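PDB 5EPA: SnoK from Streptomyces nogalater, which acts as a non-heme iron, 2-oxoglutarate-dependent carbocyclase in the biosynthesis of the polyketide nogalamycin. Local coordinates for residues G254-L259 with E268-V273; L94-E99 with L112-S117; V39-V44 with S101-R106. All coordinates share one frame; numbering follows the deposited sequence.

Contacts 2 and 3 are buried, and contact 1 is partly buried near the C-terminal end of the model. Contacts 2 and 3 share helix 98-108 and reach the same large antiparallel sheet. Contact 2 joins the end of helix 92-95 and the turn after it to an inner strand, while contact 3 joins helix 98-108 to an edge strand and the turn that follows it. Contact 1 joins two loops, one of which runs alongside strand 112-122 of contact 2. The chemistry differs with burial. Contact 3 is methyl packing alone, and contact 2 adds one serine to its branched side chains. Contact 1 mixes an aromatic ring and leucines with an exposed arginine.

Contact 1: G254-L259 with E268-V273; sequences GHLSRL and ELFPLV
L256 and F270 make the buried half of this contact. The CD2 methyl of L256 meets the ring of F270 at its edge, near the ring plane, with L256 CD2 3.8 Å from F270 CZ. Both residues have CG opposite the carbonyl carbon, with chi1 of -60° in L256 and -55° in F270. This brings the end of the leucine to the far end of the ring. Both are packed further by the rest of the fold: L256 touches P140 and Y247, and F270 touches L265 and M241.

The two segments are loops that follow strand 246-247. They lie on the flank of a double-stranded beta-helix, the fold of the cupin clan to which the PhyH family belongs. The turn of residues L256 to L259 is a type I beta turn, closed by a bond from L259 N to L256 O of 3.0 Å. The other loop is attached to the major sheet, with V273 hydrogen-bonded through its backbone to L112.

The outer half is open to solvent: R258 and L269 are both exposed. Its approaches are close, but R258 NH2 makes no hydrogen bond to the other loop. R258 leaves the turn with CG between the backbone N and the carbonyl carbon, then runs extended to NE. Its guanidinium plane lies only 15° from the plane of the F270 ring. R258 NH2 approaches that ring obliquely, 3.4 Å from F270 CE2. The same R258 NH2 is 3.4 Å from L269 CD1, as the arginine passes across the leucine at a slant. The other terminal nitrogen turns back to its own segment. R258 NH1 gives a weak, bent hydrogen bond to H255 O at 2.7 Å.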
loop_
_atom_site.group_PDB
_atom_site.type_symbol
_atom_site.label_atom_id
_atom_site.label_comp_id
_atom_site.label_asym_id
_atom_site.label_seq_id
_atom_site.Cartn_x
_atom_site.Cartn_y
_atom_site.Cartn_z
ATOM N N GLY A 254 -9.338 -0.803 -14.887
ATOM C CA GLY A 254 -10.557 -0.158 -15.425
ATOM C C GLY A 254 -10.464 1.346 -15.607
ATOM O O GLY A 254 -10.991 1.916 -16.571
ATOM N N HIS A 255 -9.774 1.983 -14.688
ATOM C CA HIS A 255 -9.569 3.442 -14.726
ATOM C C HIS A 255 -8.480 3.910 -15.705
ATOM O O HIS A 255 -8.170 5.079 -15.773
ATOM C CB HIS A 255 -9.190 3.892 -13.318
ATOM C CG HIS A 255 -7.864 3.382 -12.864
ATOM N ND1 HIS A 255 -7.651 2.076 -12.474
ATOM C CD2 HIS A 255 -6.668 4.002 -12.756
ATOM C CE1 HIS A 255 -6.389 1.921 -12.121
ATOM N NE2 HIS A 255 -5.771 3.078 -12.277
ATOM N N LEU A 256 -7.877 2.980 -16.438
ATOM C CA LEU A 256 -6.801 3.294 -17.397
ATOM C C LEU A 256 -7.237 3.074 -18.840
ATOM O O LEU A 256 -6.414 2.932 -19.726
ATOM C CB LEU A 256 -5.566 2.429 -17.099
ATOM C CG LEU A 256 -4.935 2.589 -15.710
ATOM C CD1 LEU A 256 -3.798 1.630 -15.545
ATOM C CD2 LEU A 256 -4.433 4.006 -15.465
ATOM N N SER A 257 -8.537 3.127 -19.093
ATOM C CA SER A 257 -9.073 2.937 -20.435
ATOM C C SER A 257 -8.511 3.892 -21.484
ATOM O O SER A 257 -8.463 3.554 -22.664
ATOM C CB SER A 257 -10.594 3.090 -20.426
ATOM O OG SER A 257 -10.947 4.369 -19.923
ATOM N N ARG A 258 -8.101 5.080 -21.071
ATOM C CA ARG A 258 -7.583 6.079 -22.041
ATOM C C ARG A 258 -6.192 5.697 -22.544
ATOM O O ARG A 258 -5.720 6.243 -23.510
ATOM C CB ARG A 258 -7.594 7.509 -21.447
ATOM C CG ARG A 258 -6.621 7.683 -20.275
ATOM C CD ARG A 258 -7.000 8.774 -19.271
ATOM N NE ARG A 258 -6.028 8.873 -18.157
ATOM C CZ ARG A 258 -5.948 8.026 -17.123
ATOM N NH1 ARG A 258 -6.781 6.985 -17.033
ATOM N NH2 ARG A 258 -5.033 8.208 -16.170
ATOM N N LEU A 259 -5.536 4.735 -21.896
ATOM C CA LEU A 259 -4.161 4.363 -22.281
ATOM C C LEU A 259 -4.089 3.129 -23.186
ATOM O O LEU A 259 -4.962 2.270 -23.159
ATOM C CB LEU A 259 -3.302 4.092 -21.049
ATOM C CG LEU A 259 -3.172 5.179 -20.005
ATOM C CD1 LEU A 259 -2.298 4.627 -18.894
ATOM C CD2 LEU A 259 -2.566 6.446 -20.561
ATOM N N GLU A 268 -0.460 14.884 -14.902
ATOM C CA GLU A 268 -0.974 15.361 -13.621
ATOM C C GLU A 268 -1.576 14.278 -12.756
ATOM O O GLU A 268 -1.577 14.419 -11.542
ATOM C CB GLU A 268 -2.036 16.443 -13.835
ATOM C CG GLU A 268 -1.579 17.673 -14.577
ATOM C CD GLU A 268 -2.775 18.299 -15.286
ATOM O OE1 GLU A 268 -3.908 17.714 -15.148
ATOM O OE2 GLU A 268 -2.587 19.346 -15.950
ATOM N N LEU A 269 -2.103 13.225 -13.365
ATOM C CA LEU A 269 -2.665 12.117 -12.582
ATOM C C LEU A 269 -1.600 11.185 -11.973
ATOM O O LEU A 269 -1.882 10.465 -11.053
ATOM C CB LEU A 269 -3.676 11.303 -13.403
ATOM C CG LEU A 269 -4.887 12.101 -13.897
ATOM C CD1 LEU A 269 -5.848 11.183 -14.634
ATOM C CD2 LEU A 269 -5.636 12.802 -12.752
ATOM N N PHE A 270 -0.377 11.271 -12.464
ATOM C CA PHE A 270 0.703 10.436 -11.995
ATOM C C PHE A 270 1.930 11.300 -11.699
ATOM O O PHE A 270 2.971 11.172 -12.330
ATOM C CB PHE A 270 1.016 9.378 -13.071
ATOM C CG PHE A 270 -0.172 8.539 -13.483
ATOM C CD1 PHE A 270 -0.747 7.656 -12.611
ATOM C CD2 PHE A 270 -0.705 8.636 -14.760
ATOM C CE1 PHE A 270 -1.843 6.888 -12.964
ATOM C CE2 PHE A 270 -1.803 7.865 -15.134
ATOM C CZ PHE A 270 -2.359 6.973 -14.225
ATOM N N PRO A 271 1.830 12.187 -10.705
ATOM C CA PRO A 271 2.841 13.231 -10.532
ATOM C C PRO A 271 4.146 12.713 -9.960
ATOM O O PRO A 271 4.154 11.773 -9.157
ATOM C CB PRO A 271 2.196 14.171 -9.522
ATOM C CG PRO A 271 1.192 13.318 -8.799
ATOM C CD PRO A 271 0.665 12.392 -9.826
ATOM N N LEU A 272 5.231 13.328 -10.405
ATOM C CA LEU A 272 6.571 13.030 -9.928
ATOM C C LEU A 272 6.721 13.405 -8.475
ATOM O O LEU A 272 6.245 14.433 -8.059
ATOM C CB LEU A 272 7.638 13.794 -10.699
ATOM C CG LEU A 272 8.131 13.200 -12.005
ATOM C CD1 LEU A 272 8.883 14.264 -12.781
ATOM C CD2 LEU A 272 9.009 11.970 -11.774
ATOM N N VAL A 273 7.409 12.537 -7.724
ATOM C CA VAL A 273 7.821 12.841 -6.376
ATOM C C VAL A 273 9.096 13.658 -6.431
ATOM O O VAL A 273 10.074 13.234 -7.046
ATOM C CB VAL A 273 8.109 11.555 -5.582
ATOM C CG1 VAL A 273 8.675 11.891 -4.201
ATOM C CG2 VAL A 273 6.836 10.744 -5.440
#

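Contact 2: L94-E99 with L112-S117; sequences LVLHPE and LRVYSS
V95 and V114 point at each other and cross at about a right angle. V95 CG2 lies 4.2 Å from V114 CG2, a loose methyl contact. V114 CG2 is also 4.1 Å from V95 O. That methyl points to the helix because CG1 takes the position opposite the backbone N (chi1 -179°), leaving CG2 opposite the carbonyl carbon. L96 crosses V114 at a slant and reaches the same methyl, with L96 CD2 3.7 Å from V114 CG2. The other branch of V95 turns along the strand to S117, where V95 CG1 is 4.0 Å from S117 CB.

Residues 94-99 form a junction between two helices. Helix 92-95 ends, L96 leaves helical geometry, and H97 is the N-cap of helix 98-108, with a weak bond from I100 N to H97 ND1. Strand 112-122 belongs to the major sheet of the double-stranded beta-helix. Y115 and S116 form a classic beta bulge opposite V239.

Two polar atoms beside the methyls have partners outside the segments: V95 O is bonded to Y240 OH, and S117 OG to H236 NE2. The side chain of S117 lies about 10 Å from the bound 2-oxoglutarate.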
loop_
_atom_site.group_PDB
_atom_site.type_symbol
_atom_site.label_atom_id
_atom_site.label_comp_id
_atom_site.label_asym_id
_atom_site.label_seq_id
_atom_site.Cartn_x
_atom_site.Cartn_y
_atom_site.Cartn_z
ATOM N N LEU A 94 -1.277 14.732 0.891
ATOM C CA LEU A 94 -0.971 13.489 1.541
ATOM C C LEU A 94 -0.029 12.652 0.693
ATOM O O LEU A 94 1.006 12.238 1.177
ATOM C CB LEU A 94 -2.241 12.674 1.833
ATOM C CG LEU A 94 -2.065 11.375 2.585
ATOM C CD1 LEU A 94 -1.423 11.593 3.949
ATOM C CD2 LEU A 94 -3.395 10.678 2.775
ATOM N N VAL A 95 -0.383 12.397 -0.559
ATOM C CA VAL A 95 0.451 11.580 -1.435
ATOM C C VAL A 95 1.780 12.259 -1.838
ATOM O O VAL A 95 2.778 11.573 -2.028
ATOM C CB VAL A 95 -0.286 11.094 -2.704
ATOM C CG1 VAL A 95 -1.514 10.287 -2.321
ATOM C CG2 VAL A 95 -0.683 12.247 -3.631
ATOM N N LEU A 96 1.772 13.590 -1.930
ATOM C CA LEU A 96 2.981 14.372 -2.116
ATOM C C LEU A 96 3.387 15.083 -0.840
ATOM O O LEU A 96 4.124 16.050 -0.894
ATOM C CB LEU A 96 2.806 15.398 -3.246
ATOM C CG LEU A 96 2.467 14.835 -4.624
ATOM C CD1 LEU A 96 2.342 15.945 -5.656
ATOM C CD2 LEU A 96 3.507 13.822 -5.085
ATOM N N HIS A 97 2.990 14.563 0.318
ATOM C CA HIS A 97 3.481 15.054 1.588
ATOM C C HIS A 97 5.003 15.035 1.522
ATOM O O HIS A 97 5.584 14.048 1.052
ATOM C CB HIS A 97 2.984 14.164 2.733
ATOM C CG HIS A 97 3.231 14.725 4.095
ATOM N ND1 HIS A 97 4.381 14.477 4.802
ATOM C CD2 HIS A 97 2.461 15.511 4.893
ATOM C CE1 HIS A 97 4.328 15.112 5.961
ATOM N NE2 HIS A 97 3.168 15.738 6.047
ATOM N N PRO A 98 5.667 16.117 1.976
ATOM C CA PRO A 98 7.123 16.154 1.819
ATOM C C PRO A 98 7.854 15.069 2.584
ATOM O O PRO A 98 8.844 14.540 2.097
ATOM C CB PRO A 98 7.508 17.526 2.368
ATOM C CG PRO A 98 6.242 18.345 2.310
ATOM C CD PRO A 98 5.121 17.391 2.487
ATOM N N GLU A 99 7.386 14.736 3.781
ATOM C CA GLU A 99 8.074 13.739 4.551
ATOM C C GLU A 99 7.742 12.333 4.067
ATOM O O GLU A 99 8.638 11.507 3.861
ATOM C CB GLU A 99 7.794 13.909 6.051
ATOM C CG GLU A 99 7.987 15.341 6.577
ATOM C CD GLU A 99 9.310 16.000 6.196
ATOM O OE1 GLU A 99 10.253 15.342 5.658
ATOM O OE2 GLU A 99 9.430 17.208 6.460
ATOM N N LEU A 112 10.511 8.299 -8.423
ATOM C CA LEU A 112 9.185 7.771 -8.276
ATOM C C LEU A 112 8.113 8.705 -8.793
ATOM O O LEU A 112 8.318 9.916 -8.897
ATOM C CB LEU A 112 8.889 7.529 -6.822
ATOM C CG LEU A 112 9.804 6.570 -6.060
ATOM C CD1 LEU A 112 9.514 6.683 -4.580
ATOM C CD2 LEU A 112 9.644 5.130 -6.522
ATOM N N ARG A 113 6.961 8.107 -9.083
ATOM C CA ARG A 113 5.730 8.844 -9.333
ATOM C C ARG A 113 4.647 8.261 -8.453
ATOM O O ARG A 113 4.691 7.103 -8.104
ATOM C CB ARG A 113 5.254 8.695 -10.784
ATOM C CG ARG A 113 6.020 9.466 -11.838
ATOM C CD ARG A 113 5.545 9.071 -13.225
ATOM N NE ARG A 113 6.339 9.740 -14.241
ATOM C CZ ARG A 113 6.167 11.009 -14.621
ATOM N NH1 ARG A 113 5.229 11.783 -14.044
ATOM N NH2 ARG A 113 6.951 11.526 -15.566
ATOM N N VAL A 114 3.626 9.066 -8.171
ATOM C CA VAL A 114 2.403 8.524 -7.550
ATOM C C VAL A 114 1.581 7.744 -8.592
ATOM O O VAL A 114 1.216 8.292 -9.626
ATOM C CB VAL A 114 1.528 9.628 -6.975
ATOM C CG1 VAL A 114 0.288 9.035 -6.328
ATOM C CG2 VAL A 114 2.297 10.425 -5.943
ATOM N N TYR A 115 1.353 6.460 -8.330
ATOM C CA TYR A 115 0.528 5.616 -9.177
ATOM C C TYR A 115 -0.926 5.777 -8.793
ATOM O O TYR A 115 -1.786 5.959 -9.648
ATOM C CB TYR A 115 0.891 4.107 -9.114
ATOM C CG TYR A 115 -0.213 3.251 -9.706
ATOM C CD1 TYR A 115 -0.525 3.328 -11.032
ATOM C CD2 TYR A 115 -1.003 2.453 -8.922
ATOM C CE1 TYR A 115 -1.567 2.601 -11.592
ATOM C CE2 TYR A 115 -2.041 1.701 -9.475
ATOM C CZ TYR A 115 -2.323 1.814 -10.830
ATOM O OH TYR A 115 -3.384 1.101 -11.379
ATOM N N SER A 116 -1.201 5.667 -7.507
ATOM C CA SER A 116 -2.570 5.695 -7.009
ATOM C C SER A 116 -2.535 5.750 -5.500
ATOM O O SER A 116 -1.464 5.658 -4.871
ATOM C CB SER A 116 -3.343 4.445 -7.429
ATOM O OG SER A 116 -4.722 4.600 -7.195
ATOM N N SER A 117 -3.716 5.899 -4.914
ATOM C CA SER A 117 -3.869 5.677 -3.491
ATOM C C SER A 117 -5.217 5.067 -3.209
ATOM O O SER A 117 -6.144 5.179 -4.036
ATOM C CB SER A 117 -3.662 6.980 -2.711
ATOM O OG SER A 117 -4.812 7.800 -2.674
#

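Contact 3: V39-V44 with S101-R106; sequences VHIPRV and SGIALR
Strand 38-41 is an edge strand of the major sheet in the double-stranded beta-helix, and helix 98-108 packs here against it and the turn that follows it. I103 carries the helix side of the contact, while I41 and V44 carry the other side. All three are buried and apolar.

I103 meets both partners with its terminal methyl. I103 CD1 is 4.3 Å from I41 CG2. It is also 4.3 Å from V44 CG2, and V44 CG1 is nearly as close, at 4.4 Å from I103 CD1. The end of the isoleucine thus lies over both branches of the valine and over one branch of I41. The reach comes from an extended chain, with CD1 opposite CA at a chi2 of 163°. It has a wide span to cover, since I41 CA and I103 CA are 9.1 Å apart.

On the other side, I41 presents its short branch. Its longer branch folds back at chi2 -62°, so I41 CD1 does not make the contact. I41 CG2 is 3.7 Å from V44 CG2, so the two methyls form one patch. Between these residues the chain turns through P42 and R43. R43 has left-handed helical backbone angles, and V44 comes round to face the helix on the same side as I41. The contacts to I103 are long, and no polar atom takes part in them.

Strand 213-217 pairs with strand 38-41, and its F215 touches both I41 and I103. V44 also packs on V213 of that strand and on I100 of the helix, while L25 lies against I41. Next to I103 on the helix, A104 rests on F215 and on Y240 of strand 233-242.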
loop_
_atom_site.group_PDB
_atom_site.type_symbol
_atom_site.label_atom_id
_atom_site.label_comp_id
_atom_site.label_asym_id
_atom_site.label_seq_id
_atom_site.Cartn_x
_atom_site.Cartn_y
_atom_site.Cartn_z
ATOM N N VAL A 39 9.517 -1.540 6.179
ATOM C CA VAL A 39 10.023 -0.823 7.340
ATOM C C VAL A 39 8.961 0.052 7.963
ATOM O O VAL A 39 8.201 0.739 7.280
ATOM C CB VAL A 39 11.281 0.016 7.019
ATOM C CG1 VAL A 39 10.975 1.214 6.115
ATOM C CG2 VAL A 39 11.956 0.491 8.291
ATOM N N HIS A 40 8.951 0.031 9.280
ATOM C CA HIS A 40 8.040 0.829 10.092
ATOM C C HIS A 40 8.699 2.151 10.444
ATOM O O HIS A 40 9.714 2.175 11.114
ATOM C CB HIS A 40 7.692 0.060 11.379
ATOM C CG HIS A 40 6.862 0.843 12.369
ATOM N ND1 HIS A 40 6.866 0.573 13.714
ATOM C CD2 HIS A 40 6.040 1.899 12.203
ATOM C CE1 HIS A 40 6.068 1.415 14.334
ATOM N NE2 HIS A 40 5.548 2.228 13.437
ATOM N N ILE A 41 8.127 3.250 9.966
ATOM C CA ILE A 41 8.629 4.577 10.300
ATOM C C ILE A 41 7.627 5.298 11.212
ATOM O O ILE A 41 6.534 5.628 10.800
ATOM C CB ILE A 41 8.848 5.411 9.052
ATOM C CG1 ILE A 41 9.741 4.659 8.063
ATOM C CG2 ILE A 41 9.461 6.749 9.423
ATOM C CD1 ILE A 41 11.145 4.349 8.559
ATOM N N PRO A 42 8.001 5.534 12.462
ATOM C CA PRO A 42 7.016 6.182 13.315
ATOM C C PRO A 42 6.969 7.711 13.221
ATOM O O PRO A 42 7.967 8.368 12.883
ATOM C CB PRO A 42 7.437 5.759 14.723
ATOM C CG PRO A 42 8.873 5.360 14.610
ATOM C CD PRO A 42 9.261 5.247 13.172
ATOM N N ARG A 43 5.810 8.246 13.598
ATOM C CA ARG A 43 5.620 9.675 13.793
ATOM C C ARG A 43 5.984 10.524 12.547
ATOM O O ARG A 43 6.766 11.433 12.624
ATOM C CB ARG A 43 6.391 10.137 15.017
ATOM C CG ARG A 43 6.004 9.390 16.291
ATOM C CD ARG A 43 6.823 9.858 17.501
ATOM N NE ARG A 43 8.233 9.529 17.308
ATOM C CZ ARG A 43 8.790 8.366 17.582
ATOM N NH1 ARG A 43 8.061 7.365 18.075
ATOM N NH2 ARG A 43 10.082 8.193 17.339
ATOM N N VAL A 44 5.409 10.189 11.408
ATOM C CA VAL A 44 5.662 10.936 10.214
ATOM C C VAL A 44 4.669 12.103 10.140
ATOM O O VAL A 44 5.055 13.220 9.817
ATOM C CB VAL A 44 5.539 10.057 8.962
ATOM C CG1 VAL A 44 5.818 10.865 7.719
ATOM C CG2 VAL A 44 6.497 8.866 9.044
ATOM N N SER A 101 6.610 11.267 1.112
ATOM C CA SER A 101 7.055 10.994 -0.246
ATOM C C SER A 101 8.563 11.112 -0.302
ATOM O O SER A 101 9.220 10.377 -1.022
ATOM C CB SER A 101 6.374 11.918 -1.299
ATOM O OG SER A 101 6.726 13.262 -1.121
ATOM N N GLY A 102 9.127 12.018 0.471
ATOM C CA GLY A 102 10.591 12.125 0.537
ATOM C C GLY A 102 11.269 10.887 1.165
ATOM O O GLY A 102 12.353 10.472 0.748
ATOM N N ILE A 103 10.623 10.309 2.175
ATOM C CA ILE A 103 11.112 9.074 2.776
ATOM C C ILE A 103 11.009 7.947 1.765
ATOM O O ILE A 103 11.925 7.171 1.624
ATOM C CB ILE A 103 10.331 8.718 4.073
ATOM C CG1 ILE A 103 10.742 9.680 5.195
ATOM C CG2 ILE A 103 10.608 7.279 4.501
ATOM C CD1 ILE A 103 9.776 9.691 6.353
ATOM N N ALA A 104 9.893 7.886 1.053
ATOM C CA ALA A 104 9.699 6.856 0.011
ATOM C C ALA A 104 10.800 6.888 -1.026
ATOM O O ALA A 104 11.349 5.865 -1.397
ATOM C CB ALA A 104 8.376 7.064 -0.698
ATOM N N LEU A 105 11.169 8.094 -1.404
ATOM C CA LEU A 105 12.243 8.301 -2.344
ATOM C C LEU A 105 13.591 7.784 -1.828
ATOM O O LEU A 105 14.372 7.172 -2.566
ATOM C CB LEU A 105 12.324 9.800 -2.691
ATOM C CG LEU A 105 13.041 10.223 -3.946
ATOM C CD1 LEU A 105 12.448 9.528 -5.170
ATOM C CD2 LEU A 105 12.929 11.739 -4.115
ATOM N N ARG A 106 13.887 8.057 -0.575
ATOM C CA ARG A 106 15.148 7.591 0.018
ATOM C C ARG A 106 15.171 6.072 0.144
ATOM O O ARG A 106 16.177 5.435 -0.100
ATOM C CB ARG A 106 15.401 8.273 1.366
ATOM C CG ARG A 106 15.864 9.713 1.199
ATOM C CD ARG A 106 16.537 10.337 2.416
ATOM N NE ARG A 106 17.579 9.473 2.976
ATOM C CZ ARG A 106 18.121 9.602 4.193
ATOM N NH1 ARG A 106 17.731 10.564 5.023
ATOM N NH2 ARG A 106 19.073 8.748 4.579
#